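Local coordinates for protein translation initiation factor eIF2B subunit gamma (Schizosaccharomyces pombe, PDB 5B04) that acts as a component of the heterodecameric eIF2B complex, which catalyses exchange of GDP for GTP on the gamma subunit of eIF2, at residues Ser238-Ile242 and Ala323-Pro327; Leu339-Leu345 and Gly357-Met361; Lys162-Asp166 and Lys315-Ile319. The protein carries 3 engineered substitutions. All coordinates share one frame. Residue numbers count along the deposited sequence, not the author numbering.

Interaction 1 of 3, residues Ser238-Ile242 and Ala323-Pro327; sequences SDAHI and ANNLP
A loop that crosses a strand can meet it through one side-chain hydrogen bond and one packed leucine, and this contact of the nucleotidyltransferase-like domain is a compact case. S238-I242 belongs to strand 230-245, which is irregular here: A240 sits at phi/psi -87/7 and H241 at 48/33, a kink within the strand. The loop A323-P327, following strand 315-319, crosses it nearly at right angles (96° between end-to-end directions), with CA of A240 and CA of N325 4.8 Å apart. Along the loop, N324 (chi1 118°, between wells) brings OD1 to 4.0 Å from CD1 of I242, while its carbonyl bonds to S175 of strand 170-176. N325, extended (-161/-172) with chi1 at -102°, also between wells, accepts a hydrogen bond at OD1 from OG of S238 (3.0 Å), whose chi1 is p. L326, also extended and p at chi1, points toward the kink: its CG lies 3.9 Å from O of D239, and its CD2 4.0 Å from CB of H241. With 271 Å² buried in total, the chemistry is mixed: one side-chain hydrogen bond joins the loop to S238, and leucine packing fills the space beside the kink without backbone pairing.

Interaction 2 of 3, residues Leu339-Leu345 and Gly357-Met361; sequences LTPEQRL and GADCM
The loop after helix 332-338 folds over the first strand of the beta-helix, 356-358. Its irregular segment L339-L345 arches over G357-M361, where that short, weakly bonded strand gives way to a turn at the start of the left-handed beta-helix (LbH) domain. D359 turns the chain with a positive phi (70/-8), and M361 returns to extended geometry. The two ends of the arch come nearest at T340 and L345: CA of T340 is 7.6 Å from CA of C360, and CA of L345 is 7.0 Å from CA of M361.

Two apolar pairs are loose. CD2 of L339 lies 4.4 Å from SD of M361, whose chi1 of -29°, between wells, followed by t and p, carries its end toward L339 and E342. L345 (m, t) places CD1 4.4 Å from CB of A358.

Carbons also meet oxygens. CD2 of L345 lies 3.1 Å from O of C360, and OE2 of E342 2.9 Å from CE of M361, both short; CD1 of L345 is 4.2 Å from O of G357, and CG2 of T340 3.9 Å from O of D359.

M361 also touches N69 and pairs through its backbone with I379, while L339 leans on I67. With 291 Å² buried and no hydrogen bond across it, the contact is side-chain packing, in which L345 and M361 have the largest covered areas.

Interaction 3 of 3, residues Lys162-Asp166 and Lys315-Ile319; sequences KFRLD and KDGII
A salt-bridge network joins helix to sheet in the nucleotidyltransferase-like domain: K162 and D166 on the last turn of helix 156-166 meet D316 of strand 315-319, an instance of the alpha/beta layering of this GT-A-type fold. The strand pairs in parallel with strand 170-176, which follows the helix in sequence. Helix and strand axes approach to 10.3 Å at 144°, so the two run roughly antiparallel; CA of K162 lies 8.4 Å from CA of I318, and CA of D166 8.3 Å from CA of D316. Within the helix, N of D166 bonds to O of K162 at 3.1 Å. K162 is t at chi1, 108° (between wells) at chi2, t at chi3 and p at chi4, which sets NZ of K162 3.0 Å from OD2 of D316. The distance from NZ of K162 to OD2 of D166 is very short, 2.4 Å. Both aspartates are m at chi1. CE of K162 lies 3.9 Å from O of G317 and 4.3 Å from CB of I318. S203 adds a hydrogen bond to K162 NZ. Nearby, R164 and L165 pack on the delta subunit. Since OD2 of D166 and OD2 of D316 stand just 3.3 Å apart, the shared ammonium offsets the repulsion between two carboxylates.

How the interactions relate
Together the contacts illustrate how one chain uses different chemistry in its two domains. Interactions 1 and 3 reach the same mixed sheet of the nucleotidyltransferase-like domain, their centres 16 Å apart. Their segments alternate along the chain, and strand 315-319 of interaction 3 runs on into the loop of interaction 1 through a short connection. Interaction 2 follows both in sequence, at the entry to the beta-helix domain; its centre lies 24 Å from that of interaction 1, with nearest atoms about 8 Å apart, and 36 Å from that of interaction 3. Thus the path from 315 to 361 leads from a charged helix-sheet contact, through a buried loop-strand contact, to a surface contact without hydrogen bonds.

Interaction 1 of 3, residues Ser238-Ile242 and Ala323-Pro327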
ATOM      1  N   SER E 238     -35.698  32.844 -39.328  1.00 80.04           N
ATOM      2  CA  SER E 238     -36.948  32.638 -40.041  1.00 81.21           C
ATOM      3  C   SER E 238     -37.447  31.226 -39.768  1.00 84.37           C
ATOM      4  O   SER E 238     -36.652  30.316 -39.532  1.00 86.85           O
ATOM      5  CB  SER E 238     -36.768  32.865 -41.542  1.00 85.27           C
ATOM      6  OG  SER E 238     -35.811  31.970 -42.082  1.00 97.27           O
ATOM      7  N   ASP E 239     -38.762  31.043 -39.790  1.00 82.27           N
ATOM      8  CA  ASP E 239     -39.341  29.738 -39.505  1.00 75.88           C
ATOM      9  C   ASP E 239     -39.096  28.764 -40.653  1.00 76.76           C
ATOM     10  O   ASP E 239     -39.390  29.064 -41.809  1.00 85.11           O
ATOM     11  CB  ASP E 239     -40.840  29.861 -39.231  1.00 77.92           C
ATOM     12  CG  ASP E 239     -41.491  28.520 -38.958  1.00100.38           C
ATOM     13  OD1 ASP E 239     -40.858  27.675 -38.289  1.00 95.06           O
ATOM     14  OD2 ASP E 239     -42.635  28.310 -39.414  1.00110.33           O
ATOM     15  N   ALA E 240     -38.555  27.596 -40.322  1.00 64.37           N
ATOM     16  CA  ALA E 240     -38.309  26.556 -41.314  1.00 66.49           C
ATOM     17  C   ALA E 240     -39.551  25.691 -41.496  1.00 69.83           C
ATOM     18  O   ALA E 240     -39.520  24.681 -42.201  1.00 51.11           O
ATOM     19  CB  ALA E 240     -37.120  25.704 -40.905  1.00 58.94           C
ATOM     20  N   HIS E 241     -40.638  26.110 -40.852  1.00 72.25           N
ATOM     21  CA  HIS E 241     -41.908  25.385 -40.829  1.00 78.32           C
ATOM     22  C   HIS E 241     -41.734  23.907 -40.497  1.00 82.86           C
ATOM     23  O   HIS E 241     -42.473  23.057 -40.995  1.00 75.72           O
ATOM     24  CB  HIS E 241     -42.647  25.532 -42.158  1.00 80.03           C
ATOM     25  CG  HIS E 241     -44.133  25.384 -42.046  1.00 94.16           C
ATOM     26  ND1 HIS E 241     -44.770  24.168 -42.157  1.00 79.43           N
ATOM     27  CD2 HIS E 241     -45.106  26.302 -41.836  1.00100.07           C
ATOM     28  CE1 HIS E 241     -46.073  24.343 -42.018  1.00 86.64           C
ATOM     29  NE2 HIS E 241     -46.303  25.628 -41.822  1.00103.57           N
ATOM     30  N   ILE E 242     -40.747  23.606 -39.662  1.00 71.07           N
ATOM     31  CA  ILE E 242     -40.615  22.275 -39.096  1.00 68.04           C
ATOM     32  C   ILE E 242     -41.204  22.291 -37.700  1.00 74.43           C
ATOM     33  O   ILE E 242     -40.733  23.021 -36.828  1.00 86.13           O
ATOM     34  CB  ILE E 242     -39.159  21.805 -39.013  1.00 65.21           C
ATOM     35  CG1 ILE E 242     -38.407  22.091 -40.308  1.00 60.75           C
ATOM     36  CG2 ILE E 242     -39.098  20.323 -38.660  1.00 67.02           C
ATOM     37  CD1 ILE E 242     -36.922  21.882 -40.163  1.00 67.66           C
ATOM     38  N   ALA E 323     -28.043  24.910 -44.226  1.00 85.76           N
ATOM     39  CA  ALA E 323     -28.902  24.121 -45.084  1.00 83.91           C
ATOM     40  C   ALA E 323     -30.393  24.045 -44.930  1.00 76.84           C
ATOM     41  O   ALA E 323     -31.025  23.432 -45.765  1.00 76.30           O
ATOM     42  CB  ALA E 323     -28.315  22.725 -45.107  1.00 78.11           C
ATOM     43  N   ASN E 324     -30.970  24.670 -43.912  1.00 76.96           N
ATOM     44  CA  ASN E 324     -32.422  24.610 -43.782  1.00 70.38           C
ATOM     45  C   ASN E 324     -33.230  25.893 -43.737  1.00 70.06           C
ATOM     46  O   ASN E 324     -33.220  26.639 -42.784  1.00 73.32           O
ATOM     47  CB  ASN E 324     -32.830  23.560 -42.729  1.00 76.74           C
ATOM     48  CG  ASN E 324     -33.572  24.122 -41.542  1.00 67.44           C
ATOM     49  OD1 ASN E 324     -34.579  24.783 -41.680  1.00 84.42           O
ATOM     50  ND2 ASN E 324     -33.081  23.839 -40.374  1.00 80.10           N
ATOM     51  N   ASN E 325     -34.030  26.026 -44.763  1.00 75.56           N
ATOM     52  CA  ASN E 325     -35.117  26.999 -44.883  1.00 80.08           C
ATOM     53  C   ASN E 325     -36.123  26.586 -45.958  1.00 73.01           C
ATOM     54  O   ASN E 325     -36.139  25.432 -46.384  1.00 74.04           O
ATOM     55  CB  ASN E 325     -34.572  28.399 -45.177  1.00 91.14           C
ATOM     56  CG  ASN E 325     -34.555  29.288 -43.944  1.00113.11           C
ATOM     57  OD1 ASN E 325     -35.381  29.132 -43.043  1.00107.68           O
ATOM     58  ND2 ASN E 325     -33.613  30.221 -43.897  1.00 99.72           N
ATOM     59  N   LEU E 326     -37.059  27.471 -46.265  1.00 78.00           N
ATOM     60  CA  LEU E 326     -38.149  27.124 -47.160  1.00 83.07           C
ATOM     61  C   LEU E 326     -38.421  28.163 -48.206  1.00 73.19           C
ATOM     62  O   LEU E 326     -38.220  29.339 -47.971  1.00 88.98           O
ATOM     63  CB  LEU E 326     -39.438  26.843 -46.398  1.00 82.25           C
ATOM     64  CG  LEU E 326     -40.056  27.817 -45.409  1.00 79.56           C
ATOM     65  CD1 LEU E 326     -39.669  29.246 -45.695  1.00 98.35           C
ATOM     66  CD2 LEU E 326     -41.564  27.671 -45.332  1.00 66.40           C
ATOM     67  N   PRO E 327     -38.886  27.664 -49.431  1.00 67.53           N
ATOM     68  CA  PRO E 327     -39.296  28.703 -50.358  1.00 92.64           C
ATOM     69  C   PRO E 327     -40.788  28.886 -50.420  1.00 80.72           C
ATOM     70  O   PRO E 327     -41.472  28.137 -51.075  1.00 68.38           O
ATOM     71  CB  PRO E 327     -38.835  28.152 -51.678  1.00 91.58           C
ATOM     72  CG  PRO E 327     -39.215  26.751 -51.615  1.00 60.77           C
ATOM     73  CD  PRO E 327     -39.066  26.337 -50.193  1.00 85.21           C
TER

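Interaction 2 of 3, residues Leu339-Leu345 and Gly357-Met361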
ATOM      1  N   LEU E 339     -28.773  24.613 -54.291  1.00 73.17           N
ATOM      2  CA  LEU E 339     -28.830  23.159 -54.263  1.00 79.87           C
ATOM      3  C   LEU E 339     -27.816  22.524 -55.217  1.00 79.70           C
ATOM      4  O   LEU E 339     -27.800  21.309 -55.406  1.00 86.75           O
ATOM      5  CB  LEU E 339     -30.262  22.690 -54.573  1.00 57.60           C
ATOM      6  CG  LEU E 339     -30.618  21.207 -54.706  1.00 66.01           C
ATOM      7  CD1 LEU E 339     -31.958  20.944 -54.070  1.00 79.03           C
ATOM      8  CD2 LEU E 339     -30.641  20.782 -56.162  1.00 86.75           C
ATOM      9  N   THR E 340     -26.891  23.299 -55.764  1.00 85.93           N
ATOM     10  CA  THR E 340     -25.896  22.644 -56.610  1.00 95.12           C
ATOM     11  C   THR E 340     -24.548  22.315 -55.911  1.00103.02           C
ATOM     12  O   THR E 340     -23.519  22.930 -56.217  1.00 98.48           O
ATOM     13  CB  THR E 340     -25.628  23.492 -57.896  1.00103.89           C
ATOM     14  OG1 THR E 340     -26.873  23.937 -58.452  1.00 96.37           O
ATOM     15  CG2 THR E 340     -24.890  22.673 -58.952  1.00 66.31           C
ATOM     16  N   PRO E 341     -24.568  21.394 -54.911  1.00103.98           N
ATOM     17  CA  PRO E 341     -23.535  20.441 -54.472  1.00103.28           C
ATOM     18  C   PRO E 341     -23.254  19.259 -55.426  1.00100.74           C
ATOM     19  O   PRO E 341     -23.121  18.142 -54.936  1.00112.19           O
ATOM     20  CB  PRO E 341     -24.132  19.867 -53.154  1.00104.28           C
ATOM     21  CG  PRO E 341     -25.334  20.748 -52.810  1.00 90.68           C
ATOM     22  CD  PRO E 341     -25.221  21.939 -53.704  1.00101.79           C
ATOM     23  N   GLU E 342     -23.145  19.472 -56.736  1.00114.10           N
ATOM     24  CA  GLU E 342     -22.854  18.354 -57.649  1.00113.07           C
ATOM     25  C   GLU E 342     -21.715  18.675 -58.612  1.00139.21           C
ATOM     26  O   GLU E 342     -21.454  19.841 -58.913  1.00141.21           O
ATOM     27  CB  GLU E 342     -24.107  17.951 -58.433  1.00100.02           C
ATOM     28  CG  GLU E 342     -25.283  17.536 -57.561  1.00109.36           C
ATOM     29  CD  GLU E 342     -26.155  18.715 -57.165  1.00108.06           C
ATOM     30  OE1 GLU E 342     -26.291  18.987 -55.953  1.00109.17           O
ATOM     31  OE2 GLU E 342     -26.699  19.376 -58.074  1.00108.67           O
ATOM     32  N   GLN E 343     -21.051  17.627 -59.091  1.00136.96           N
ATOM     33  CA  GLN E 343     -19.916  17.762 -59.991  1.00146.98           C
ATOM     34  C   GLN E 343     -20.313  17.300 -61.387  1.00139.39           C
ATOM     35  O   GLN E 343     -20.607  18.119 -62.257  1.00136.48           O
ATOM     36  CB  GLN E 343     -18.713  16.959 -59.475  1.00146.15           C
ATOM     37  CG  GLN E 343     -17.903  17.664 -58.389  1.00145.14           C
ATOM     38  CD  GLN E 343     -18.733  18.048 -57.173  1.00140.93           C
ATOM     39  OE1 GLN E 343     -19.537  17.259 -56.675  1.00141.81           O
ATOM     40  NE2 GLN E 343     -18.547  19.274 -56.696  1.00130.33           N
ATOM     41  N   ARG E 344     -20.339  15.986 -61.586  1.00141.47           N
ATOM     42  CA  ARG E 344     -20.667  15.418 -62.888  1.00142.66           C
ATOM     43  C   ARG E 344     -22.054  15.836 -63.360  1.00137.79           C
ATOM     44  O   ARG E 344     -23.031  15.770 -62.611  1.00141.05           O
ATOM     45  CB  ARG E 344     -20.570  13.891 -62.851  1.00132.60           C
ATOM     46  CG  ARG E 344     -21.308  13.213 -63.992  1.00137.28           C
ATOM     47  CD  ARG E 344     -20.553  12.010 -64.526  1.00138.88           C
ATOM     48  NE  ARG E 344     -21.035  11.630 -65.850  1.00147.32           N
ATOM     49  CZ  ARG E 344     -20.465  12.013 -66.988  1.00134.82           C
ATOM     50  NH1 ARG E 344     -19.388  12.785 -66.963  1.00111.91           N
ATOM     51  NH2 ARG E 344     -20.971  11.624 -68.150  1.00134.03           N
ATOM     52  N   LEU E 345     -22.124  16.278 -64.609  1.00131.01           N
ATOM     53  CA  LEU E 345     -23.382  16.700 -65.202  1.00140.34           C
ATOM     54  C   LEU E 345     -24.273  15.520 -65.544  1.00126.75           C
ATOM     55  O   LEU E 345     -23.815  14.386 -65.683  1.00112.48           O
ATOM     56  CB  LEU E 345     -23.133  17.527 -66.464  1.00141.88           C
ATOM     57  CG  LEU E 345     -22.477  18.894 -66.285  1.00102.50           C
ATOM     58  CD1 LEU E 345     -22.046  19.449 -67.631  1.00 98.76           C
ATOM     59  CD2 LEU E 345     -23.430  19.844 -65.592  1.00 94.98           C
ATOM     60  N   GLY E 357     -22.327  24.541 -72.275  1.00102.46           N
ATOM     61  CA  GLY E 357     -23.105  24.720 -71.066  1.00 88.71           C
ATOM     62  C   GLY E 357     -22.538  23.782 -70.023  1.00 92.89           C
ATOM     63  O   GLY E 357     -22.278  22.614 -70.312  1.00107.26           O
ATOM     64  N   ALA E 358     -22.324  24.296 -68.817  1.00 95.42           N
ATOM     65  CA  ALA E 358     -21.733  23.501 -67.749  1.00104.81           C
ATOM     66  C   ALA E 358     -22.051  24.100 -66.388  1.00110.47           C
ATOM     67  O   ALA E 358     -22.653  25.173 -66.303  1.00116.79           O
ATOM     68  CB  ALA E 358     -20.228  23.394 -67.940  1.00106.20           C
ATOM     69  N   ASP E 359     -21.668  23.380 -65.333  1.00100.52           N
ATOM     70  CA  ASP E 359     -21.781  23.848 -63.948  1.00100.59           C
ATOM     71  C   ASP E 359     -23.242  23.918 -63.472  1.00 93.58           C
ATOM     72  O   ASP E 359     -23.512  24.105 -62.284  1.00 85.34           O
ATOM     73  CB  ASP E 359     -21.070  25.210 -63.807  1.00 99.24           C
ATOM     74  CG  ASP E 359     -21.404  25.929 -62.517  1.00 97.23           C
ATOM     75  OD1 ASP E 359     -20.685  25.727 -61.516  1.00123.09           O
ATOM     76  OD2 ASP E 359     -22.379  26.710 -62.508  1.00 98.47           O
ATOM     77  N   CYS E 360     -24.183  23.717 -64.391  1.00 91.73           N
ATOM     78  CA  CYS E 360     -25.599  23.837 -64.062  1.00 89.61           C
ATOM     79  C   CYS E 360     -26.412  22.623 -64.517  1.00 85.33           C
ATOM     80  O   CYS E 360     -25.893  21.742 -65.199  1.00 86.38           O
ATOM     81  CB  CYS E 360     -26.168  25.114 -64.676  1.00 98.51           C
ATOM     82  SG  CYS E 360     -25.799  25.341 -66.430  1.00 84.07           S
ATOM     83  N   MET E 361     -27.675  22.578 -64.143  1.00 88.42           N
ATOM     84  CA  MET E 361     -28.455  21.387 -64.337  1.00 83.60           C
ATOM     85  C   MET E 361     -29.471  21.509 -65.436  1.00 82.24           C
ATOM     86  O   MET E 361     -30.195  22.472 -65.522  1.00 87.34           O
ATOM     87  CB  MET E 361     -29.176  21.016 -63.057  1.00 85.69           C
ATOM     88  CG  MET E 361     -28.469  21.431 -61.796  1.00 83.65           C
ATOM     89  SD  MET E 361     -29.450  20.939 -60.394  1.00 83.71           S
ATOM     90  CE  MET E 361     -28.765  19.326 -60.141  1.00 85.83           C
TER

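Interaction 3 of 3, residues Lys162-Asp166 and Lys315-Ile319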
ATOM      1  N   LYS E 162     -34.438  16.089 -29.699  1.00 62.41           N
ATOM      2  CA  LYS E 162     -34.742  17.291 -28.931  1.00 61.49           C
ATOM      3  C   LYS E 162     -36.155  17.238 -28.364  1.00 71.64           C
ATOM      4  O   LYS E 162     -36.382  17.590 -27.208  1.00 80.23           O
ATOM      5  CB  LYS E 162     -34.566  18.539 -29.800  1.00 75.10           C
ATOM      6  CG  LYS E 162     -34.974  19.841 -29.125  1.00 54.92           C
ATOM      7  CD  LYS E 162     -33.764  20.693 -28.780  1.00 75.19           C
ATOM      8  CE  LYS E 162     -34.175  22.096 -28.361  1.00 74.66           C
ATOM      9  NZ  LYS E 162     -35.040  22.090 -27.150  1.00 77.84           N
ATOM     10  N   PHE E 163     -37.104  16.788 -29.179  1.00 71.90           N
ATOM     11  CA  PHE E 163     -38.492  16.691 -28.744  1.00 73.84           C
ATOM     12  C   PHE E 163     -38.667  15.550 -27.748  1.00 71.50           C
ATOM     13  O   PHE E 163     -39.446  15.655 -26.800  1.00 72.38           O
ATOM     14  CB  PHE E 163     -39.424  16.494 -29.941  1.00 71.34           C
ATOM     15  CG  PHE E 163     -40.883  16.512 -29.581  1.00 60.11           C
ATOM     16  CD1 PHE E 163     -41.556  17.713 -29.427  1.00 68.68           C
ATOM     17  CD2 PHE E 163     -41.580  15.330 -29.395  1.00 74.43           C
ATOM     18  CE1 PHE E 163     -42.897  17.734 -29.095  1.00 72.30           C
ATOM     19  CE2 PHE E 163     -42.922  15.345 -29.062  1.00 82.87           C
ATOM     20  CZ  PHE E 163     -43.581  16.548 -28.913  1.00 68.42           C
ATOM     21  N   ARG E 164     -37.940  14.461 -27.969  1.00 74.65           N
ATOM     22  CA  ARG E 164     -37.985  13.313 -27.072  1.00 74.45           C
ATOM     23  C   ARG E 164     -37.432  13.666 -25.696  1.00 75.06           C
ATOM     24  O   ARG E 164     -38.048  13.373 -24.672  1.00 92.93           O
ATOM     25  CB  ARG E 164     -37.199  12.140 -27.662  1.00 63.74           C
ATOM     26  CG  ARG E 164     -37.844  11.489 -28.876  1.00 59.24           C
ATOM     27  CD  ARG E 164     -36.812  10.721 -29.689  1.00 66.12           C
ATOM     28  NE  ARG E 164     -37.418   9.942 -30.765  1.00 59.65           N
ATOM     29  CZ  ARG E 164     -36.745   9.442 -31.797  1.00 71.43           C
ATOM     30  NH1 ARG E 164     -35.439   9.650 -31.901  1.00 64.87           N
ATOM     31  NH2 ARG E 164     -37.377   8.743 -32.729  1.00 78.27           N
ATOM     32  N   LEU E 165     -36.267  14.307 -25.685  1.00 70.15           N
ATOM     33  CA  LEU E 165     -35.549  14.589 -24.447  1.00 73.85           C
ATOM     34  C   LEU E 165     -36.195  15.695 -23.617  1.00 65.68           C
ATOM     35  O   LEU E 165     -36.256  15.604 -22.391  1.00 76.50           O
ATOM     36  CB  LEU E 165     -34.098  14.959 -24.759  1.00 69.29           C
ATOM     37  CG  LEU E 165     -33.179  15.196 -23.561  1.00 57.41           C
ATOM     38  CD1 LEU E 165     -33.128  13.959 -22.678  1.00 66.55           C
ATOM     39  CD2 LEU E 165     -31.783  15.585 -24.027  1.00 64.73           C
ATOM     40  N   ASP E 166     -36.674  16.740 -24.283  1.00 75.14           N
ATOM     41  CA  ASP E 166     -37.239  17.891 -23.586  1.00 78.72           C
ATOM     42  C   ASP E 166     -38.702  17.672 -23.213  1.00 59.15           C
ATOM     43  O   ASP E 166     -39.225  18.333 -22.316  1.00 73.78           O
ATOM     44  CB  ASP E 166     -37.107  19.153 -24.442  1.00 79.05           C
ATOM     45  CG  ASP E 166     -35.680  19.404 -24.894  1.00 83.80           C
ATOM     46  OD1 ASP E 166     -34.752  18.832 -24.285  1.00 89.30           O
ATOM     47  OD2 ASP E 166     -35.489  20.172 -25.860  1.00 89.20           O
ATOM     48  N   LYS E 315     -42.683  25.198 -24.819  1.00105.38           N
ATOM     49  CA  LYS E 315     -42.300  25.150 -26.224  1.00 84.34           C
ATOM     50  C   LYS E 315     -40.868  25.590 -26.448  1.00 83.16           C
ATOM     51  O   LYS E 315     -40.422  26.606 -25.916  1.00 85.67           O
ATOM     52  CB  LYS E 315     -43.236  26.006 -27.056  1.00 68.03           C
ATOM     53  CG  LYS E 315     -44.493  25.278 -27.402  1.00102.57           C
ATOM     54  CD  LYS E 315     -45.567  26.247 -27.725  1.00112.00           C
ATOM     55  CE  LYS E 315     -45.192  27.076 -28.919  1.00130.80           C
ATOM     56  NZ  LYS E 315     -46.351  27.070 -29.821  1.00156.48           N
ATOM     57  N   ASP E 316     -40.154  24.810 -27.249  1.00 78.35           N
ATOM     58  CA  ASP E 316     -38.740  25.045 -27.478  1.00 77.12           C
ATOM     59  C   ASP E 316     -38.452  25.379 -28.932  1.00 71.28           C
ATOM     60  O   ASP E 316     -39.123  24.890 -29.842  1.00 70.97           O
ATOM     61  CB  ASP E 316     -37.924  23.822 -27.056  1.00 83.92           C
ATOM     62  CG  ASP E 316     -37.927  23.607 -25.557  1.00 87.65           C
ATOM     63  OD1 ASP E 316     -38.912  23.998 -24.896  1.00 79.30           O
ATOM     64  OD2 ASP E 316     -36.943  23.043 -25.036  1.00 94.81           O
ATOM     65  N   GLY E 317     -37.449  26.223 -29.139  1.00 71.62           N
ATOM     66  CA  GLY E 317     -36.969  26.521 -30.469  1.00 62.34           C
ATOM     67  C   GLY E 317     -35.612  25.881 -30.669  1.00 67.33           C
ATOM     68  O   GLY E 317     -34.864  25.684 -29.711  1.00 66.26           O
ATOM     69  N   ILE E 318     -35.299  25.538 -31.910  1.00 64.64           N
ATOM     70  CA  ILE E 318     -33.983  25.013 -32.238  1.00 60.78           C
ATOM     71  C   ILE E 318     -33.463  25.695 -33.497  1.00 69.63           C
ATOM     72  O   ILE E 318     -34.153  25.768 -34.514  1.00 72.00           O
ATOM     73  CB  ILE E 318     -34.006  23.479 -32.421  1.00 58.84           C
ATOM     74  CG1 ILE E 318     -32.664  22.978 -32.959  1.00 64.83           C
ATOM     75  CG2 ILE E 318     -35.144  23.057 -33.329  1.00 75.98           C
ATOM     76  CD1 ILE E 318     -32.620  21.483 -33.188  1.00 67.82           C
ATOM     77  N   ILE E 319     -32.224  26.147 -33.459  1.00 66.93           N
ATOM     78  CA  ILE E 319     -31.655  26.890 -34.548  1.00 64.08           C
ATOM     79  C   ILE E 319     -30.501  26.133 -35.135  1.00 66.98           C
ATOM     80  O   ILE E 319     -29.644  25.688 -34.428  1.00 82.08           O
ATOM     81  CB  ILE E 319     -31.149  28.226 -34.039  1.00 64.86           C
ATOM     82  CG1 ILE E 319     -32.318  29.061 -33.568  1.00 63.95           C
ATOM     83  CG2 ILE E 319     -30.435  28.982 -35.133  1.00 69.15           C
ATOM     84  CD1 ILE E 319     -32.353  29.278 -32.085  1.00 56.15           C
TER